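Local coordinates for transcription regulator, Crp family (Thermus thermophilus, PDB 4EV0), which activates transcription from several promoters in a cAMP-dependent manner, binding DNA as a homodimer, at residues F22-Q36 / R85-A99. Residues are numbered along the deposited sequence; the frame is centred on the assembly and turned at random.
With CMP (adenosine-3',5'-cyclic-monophosphate), chain G.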
# COMPACT_ATOMS: atom_id res chain seq x y z
N PHE B 22 -0.11 30.77 8.68
CA PHE B 22 -1.31 30.21 8.06
C PHE B 22 -2.35 31.29 7.69
O PHE B 22 -2.33 32.40 8.21
CB PHE B 22 -1.95 29.19 8.99
CG PHE B 22 -1.23 27.88 9.02
CD1 PHE B 22 0.01 27.76 9.63
CD2 PHE B 22 -1.81 26.75 8.46
CE1 PHE B 22 0.67 26.53 9.66
CE2 PHE B 22 -1.15 25.53 8.49
CZ PHE B 22 0.08 25.43 9.09
N GLN B 23 -3.24 30.93 6.76
CA GLN B 23 -4.31 31.82 6.33
C GLN B 23 -5.62 31.07 6.50
O GLN B 23 -5.69 29.86 6.27
CB GLN B 23 -4.10 32.23 4.88
CG GLN B 23 -2.71 32.83 4.65
CD GLN B 23 -2.51 33.45 3.27
OE1 GLN B 23 -3.47 33.70 2.53
NE2 GLN B 23 -1.25 33.70 2.92
N ARG B 24 -6.64 31.79 6.94
CA ARG B 24 -7.95 31.19 7.17
C ARG B 24 -8.72 31.05 5.86
O ARG B 24 -8.78 31.99 5.07
CB ARG B 24 -8.73 32.03 8.19
CG ARG B 24 -7.98 32.24 9.51
CD ARG B 24 -8.76 33.18 10.45
NE ARG B 24 -8.48 32.91 11.86
CZ ARG B 24 -7.85 33.76 12.68
NH1 ARG B 24 -7.43 34.92 12.23
NH2 ARG B 24 -7.65 33.43 13.95
N ARG B 25 -9.28 29.87 5.62
CA ARG B 25 -10.15 29.63 4.46
C ARG B 25 -11.39 28.85 4.93
O ARG B 25 -11.28 27.92 5.73
CB ARG B 25 -9.41 28.85 3.36
CG ARG B 25 -8.18 29.55 2.75
CD ARG B 25 -8.59 30.61 1.74
NE ARG B 25 -7.49 31.08 0.89
CZ ARG B 25 -6.68 32.09 1.19
NH1 ARG B 25 -6.81 32.73 2.35
NH2 ARG B 25 -5.73 32.47 0.34
N LEU B 26 -12.56 29.23 4.43
CA LEU B 26 -13.83 28.62 4.86
C LEU B 26 -14.53 27.86 3.74
O LEU B 26 -14.67 28.37 2.62
CB LEU B 26 -14.77 29.68 5.44
CG LEU B 26 -14.55 30.14 6.88
CD1 LEU B 26 -13.25 30.92 7.04
CD2 LEU B 26 -15.74 30.97 7.38
N TYR B 27 -14.97 26.64 4.05
CA TYR B 27 -15.74 25.82 3.10
C TYR B 27 -17.00 25.26 3.73
O TYR B 27 -16.93 24.41 4.62
CB TYR B 27 -14.87 24.67 2.53
CG TYR B 27 -13.77 25.19 1.65
CD1 TYR B 27 -12.53 25.55 2.20
CD2 TYR B 27 -13.96 25.36 0.29
CE1 TYR B 27 -11.53 26.06 1.40
CE2 TYR B 27 -12.96 25.87 -0.52
CZ TYR B 27 -11.75 26.22 0.04
OH TYR B 27 -10.76 26.73 -0.78
N PRO B 28 -18.17 25.74 3.26
CA PRO B 28 -19.51 25.29 3.70
C PRO B 28 -19.75 23.82 3.35
O PRO B 28 -19.07 23.30 2.47
CB PRO B 28 -20.46 26.17 2.88
CG PRO B 28 -19.64 27.37 2.47
CD PRO B 28 -18.25 26.81 2.26
N GLN B 29 -20.71 23.19 4.03
CA GLN B 29 -21.12 21.81 3.76
C GLN B 29 -21.27 21.49 2.27
O GLN B 29 -22.03 22.15 1.56
CB GLN B 29 -22.47 21.50 4.43
CG GLN B 29 -22.37 20.79 5.77
CD GLN B 29 -23.35 19.62 5.89
OE1 GLN B 29 -24.13 19.35 4.98
NE2 GLN B 29 -23.30 18.94 7.03
N GLY B 30 -20.54 20.47 1.81
CA GLY B 30 -20.69 19.98 0.45
C GLY B 30 -19.88 20.73 -0.61
O GLY B 30 -19.94 20.36 -1.78
N LYS B 31 -19.15 21.77 -0.21
CA LYS B 31 -18.31 22.50 -1.16
C LYS B 31 -17.00 21.78 -1.41
O LYS B 31 -16.35 21.31 -0.46
CB LYS B 31 -18.05 23.94 -0.71
CG LYS B 31 -19.20 24.92 -0.96
CD LYS B 31 -19.03 25.75 -2.24
CE LYS B 31 -20.30 26.60 -2.50
NZ LYS B 31 -20.26 27.47 -3.72
N PRO B 32 -16.61 21.66 -2.68
CA PRO B 32 -15.31 21.11 -3.06
C PRO B 32 -14.21 22.06 -2.62
O PRO B 32 -14.34 23.27 -2.80
CB PRO B 32 -15.37 21.06 -4.59
CG PRO B 32 -16.82 21.17 -4.93
CD PRO B 32 -17.42 22.01 -3.86
N ILE B 33 -13.16 21.52 -2.03
CA ILE B 33 -12.03 22.32 -1.60
C ILE B 33 -11.05 22.40 -2.78
O ILE B 33 -10.68 23.50 -3.22
CB ILE B 33 -11.41 21.74 -0.33
CG1 ILE B 33 -12.45 21.75 0.79
CG2 ILE B 33 -10.19 22.53 0.08
CD1 ILE B 33 -12.52 20.45 1.58
N PHE B 34 -10.67 21.23 -3.31
CA PHE B 34 -9.99 21.13 -4.60
C PHE B 34 -10.26 19.75 -5.22
O PHE B 34 -10.81 18.86 -4.57
CB PHE B 34 -8.49 21.40 -4.50
CG PHE B 34 -7.77 20.52 -3.51
CD1 PHE B 34 -7.51 19.18 -3.80
CD2 PHE B 34 -7.33 21.03 -2.30
CE1 PHE B 34 -6.85 18.37 -2.90
CE2 PHE B 34 -6.66 20.20 -1.38
CZ PHE B 34 -6.42 18.89 -1.69
N TYR B 35 -9.84 19.59 -6.48
CA TYR B 35 -10.01 18.35 -7.22
C TYR B 35 -8.69 17.68 -7.57
O TYR B 35 -7.65 18.32 -7.64
CB TYR B 35 -10.78 18.62 -8.50
CG TYR B 35 -12.25 18.91 -8.29
CD1 TYR B 35 -12.99 18.18 -7.36
CD2 TYR B 35 -12.89 19.91 -9.00
CE1 TYR B 35 -14.34 18.43 -7.16
CE2 TYR B 35 -14.24 20.18 -8.81
CZ TYR B 35 -14.96 19.43 -7.89
OH TYR B 35 -16.31 19.69 -7.69
N GLN B 36 -8.76 16.36 -7.77
CA GLN B 36 -7.63 15.58 -8.28
C GLN B 36 -7.26 16.14 -9.64
O GLN B 36 -8.14 16.39 -10.47
CB GLN B 36 -8.03 14.10 -8.39
CG GLN B 36 -6.89 13.12 -8.74
CD GLN B 36 -7.35 11.65 -8.74
OE1 GLN B 36 -8.43 11.32 -8.24
NE2 GLN B 36 -6.53 10.76 -9.32
N ARG B 85 -2.79 17.72 -7.65
CA ARG B 85 -3.40 17.09 -6.50
C ARG B 85 -3.57 15.60 -6.80
O ARG B 85 -4.09 15.22 -7.85
CB ARG B 85 -4.76 17.71 -6.23
CG ARG B 85 -4.71 19.17 -5.87
CD ARG B 85 -3.95 19.36 -4.58
NE ARG B 85 -4.10 20.72 -4.09
CZ ARG B 85 -3.43 21.20 -3.04
NH1 ARG B 85 -2.58 20.40 -2.39
NH2 ARG B 85 -3.62 22.46 -2.65
N SER B 86 -3.12 14.76 -5.88
CA SER B 86 -3.27 13.32 -6.05
C SER B 86 -4.67 12.82 -5.67
O SER B 86 -4.99 11.66 -5.89
CB SER B 86 -2.21 12.59 -5.25
OG SER B 86 -2.31 12.92 -3.87
N ALA B 87 -5.49 13.70 -5.09
CA ALA B 87 -6.86 13.34 -4.69
C ALA B 87 -7.77 14.57 -4.65
O ALA B 87 -7.29 15.71 -4.56
CB ALA B 87 -6.84 12.64 -3.35
N SER B 88 -9.08 14.34 -4.71
CA SER B 88 -10.06 15.40 -4.52
C SER B 88 -10.35 15.55 -3.02
O SER B 88 -10.26 14.56 -2.25
CB SER B 88 -11.37 15.09 -5.26
OG SER B 88 -11.17 14.86 -6.65
N ALA B 89 -10.69 16.77 -2.60
CA ALA B 89 -11.05 17.04 -1.21
C ALA B 89 -12.35 17.85 -1.13
O ALA B 89 -12.45 18.94 -1.72
CB ALA B 89 -9.94 17.79 -0.52
N VAL B 90 -13.33 17.32 -0.40
CA VAL B 90 -14.63 17.98 -0.26
C VAL B 90 -15.01 18.15 1.21
O VAL B 90 -14.72 17.29 2.05
CB VAL B 90 -15.73 17.19 -1.01
CG1 VAL B 90 -15.92 15.84 -0.38
CG2 VAL B 90 -17.04 17.97 -1.02
N ALA B 91 -15.63 19.28 1.54
CA ALA B 91 -16.10 19.52 2.89
C ALA B 91 -17.39 18.75 3.07
O ALA B 91 -18.30 18.88 2.26
CB ALA B 91 -16.32 21.01 3.11
N VAL B 92 -17.48 17.93 4.12
CA VAL B 92 -18.74 17.24 4.41
C VAL B 92 -19.50 17.91 5.56
O VAL B 92 -20.66 17.60 5.82
CB VAL B 92 -18.56 15.71 4.62
CG1 VAL B 92 -17.37 15.19 3.83
CG2 VAL B 92 -18.44 15.36 6.10
N GLU B 93 -18.82 18.83 6.25
CA GLU B 93 -19.46 19.72 7.21
C GLU B 93 -19.05 21.15 6.86
O GLU B 93 -18.18 21.34 6.01
CB GLU B 93 -19.03 19.40 8.64
CG GLU B 93 -19.51 18.08 9.17
CD GLU B 93 -18.92 17.75 10.53
OE1 GLU B 93 -18.29 18.65 11.14
OE2 GLU B 93 -19.08 16.59 10.98
N ASP B 94 -19.67 22.14 7.49
CA ASP B 94 -19.16 23.50 7.43
C ASP B 94 -17.77 23.43 8.03
O ASP B 94 -17.59 22.96 9.16
CB ASP B 94 -20.03 24.48 8.23
CG ASP B 94 -21.28 24.94 7.48
OD1 ASP B 94 -21.64 24.36 6.43
OD2 ASP B 94 -21.92 25.91 7.96
N THR B 95 -16.77 23.87 7.26
CA THR B 95 -15.38 23.59 7.61
C THR B 95 -14.48 24.84 7.63
O THR B 95 -14.54 25.70 6.73
CB THR B 95 -14.78 22.51 6.67
OG1 THR B 95 -15.50 21.28 6.82
CG2 THR B 95 -13.32 22.26 6.99
N GLU B 96 -13.67 24.95 8.68
CA GLU B 96 -12.63 25.96 8.73
C GLU B 96 -11.28 25.31 8.50
O GLU B 96 -10.89 24.37 9.18
CB GLU B 96 -12.64 26.69 10.06
CG GLU B 96 -13.76 27.70 10.19
CD GLU B 96 -13.67 28.51 11.46
OE1 GLU B 96 -13.57 29.76 11.36
OE2 GLU B 96 -13.68 27.90 12.55
N LEU B 97 -10.58 25.84 7.50
CA LEU B 97 -9.27 25.34 7.11
C LEU B 97 -8.19 26.37 7.37
O LEU B 97 -8.37 27.56 7.06
CB LEU B 97 -9.27 24.99 5.62
CG LEU B 97 -10.19 23.83 5.20
CD1 LEU B 97 -10.05 23.55 3.71
CD2 LEU B 97 -9.88 22.56 6.01
N LEU B 98 -7.08 25.94 7.95
CA LEU B 98 -5.91 26.79 8.05
C LEU B 98 -4.95 26.40 6.93
O LEU B 98 -4.44 25.28 6.90
CB LEU B 98 -5.24 26.66 9.41
CG LEU B 98 -5.96 27.28 10.61
CD1 LEU B 98 -5.31 26.84 11.90
CD2 LEU B 98 -5.99 28.81 10.51
N ALA B 99 -4.73 27.32 6.00
CA ALA B 99 -3.94 27.03 4.80
C ALA B 99 -2.52 27.55 4.90
O ALA B 99 -2.27 28.68 5.36
CB ALA B 99 -4.62 27.60 3.58
P CMP G . -2.23 16.55 -2.40
O1P CMP G . -1.70 17.95 -2.42
O2P CMP G . -1.63 15.53 -3.34
O5' CMP G . -3.84 16.56 -2.56
C5' CMP G . -4.63 15.48 -2.08
C4' CMP G . -4.14 15.07 -0.74
O4' CMP G . -4.71 13.83 -0.29
C3' CMP G . -2.67 14.78 -0.69
O3' CMP G . -1.89 15.94 -0.91
C2' CMP G . -2.55 14.13 0.68
O2' CMP G . -2.67 15.09 1.71
C1' CMP G . -3.82 13.27 0.68
N9 CMP G . -3.54 11.88 0.31
C8 CMP G . -3.03 11.43 -0.85
N7 CMP G . -2.87 10.08 -0.79
C5 CMP G . -3.28 9.67 0.43
C6 CMP G . -3.40 8.37 1.15
N6 CMP G . -3.03 7.21 0.54
N1 CMP G . -3.89 8.40 2.42
C2 CMP G . -4.25 9.54 3.02
N3 CMP G . -4.18 10.75 2.42
C4 CMP G . -3.71 10.87 1.16
O HOH W 1 -10.92 12.38 -7.59
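The F34 ring is held between R85 and A89. The R85 guanidinium lies flat on one face, planes 14° apart, with R85 CZ 4.0 Å from the F34 ring centroid in a cation-pi stack. The methyl of A89 makes a CH-pi contact on the opposite face, and A87 O meets the edge near CE1. A bend at chi2 (-63°) lays R85 CD over the same face as the guanidinium, a second CH-pi contact. R85 NH1 donates to O1P of cyclic AMP, in the guanidinium plane, at 2.6 Å. NH1 and NH2 also donate to G75 O and A42 O. S86 grips O2P twice, through N and OG. With an alanine at F34 the guanidinium, though still hydrogen-bonded, would probably be less firmly fixed in its tilt, and the A89 methyl would lose its packing partner.

I33 N and, weakly, F34 N both bond to A89 O, forming a classic beta bulge. Y27 takes I33 CG1 over one face, while its CD1 lies 3.5 Å from L97 CD1. Q36 N bonds to S88 OG at 3.1 Å. In the type II turn P28-K31, Q29 N bonds to D94 OD1 at 2.8 Å.

R128, on helix 114-135 of the second subunit, packs on S86. Strand 23-27 pairs antiparallel with 95-99, and 32-34 with 88-91, both in the cyclic nucleotide-binding beta roll. Strand 42-46 lies next to 95-101, and 51-57 next to 88-91.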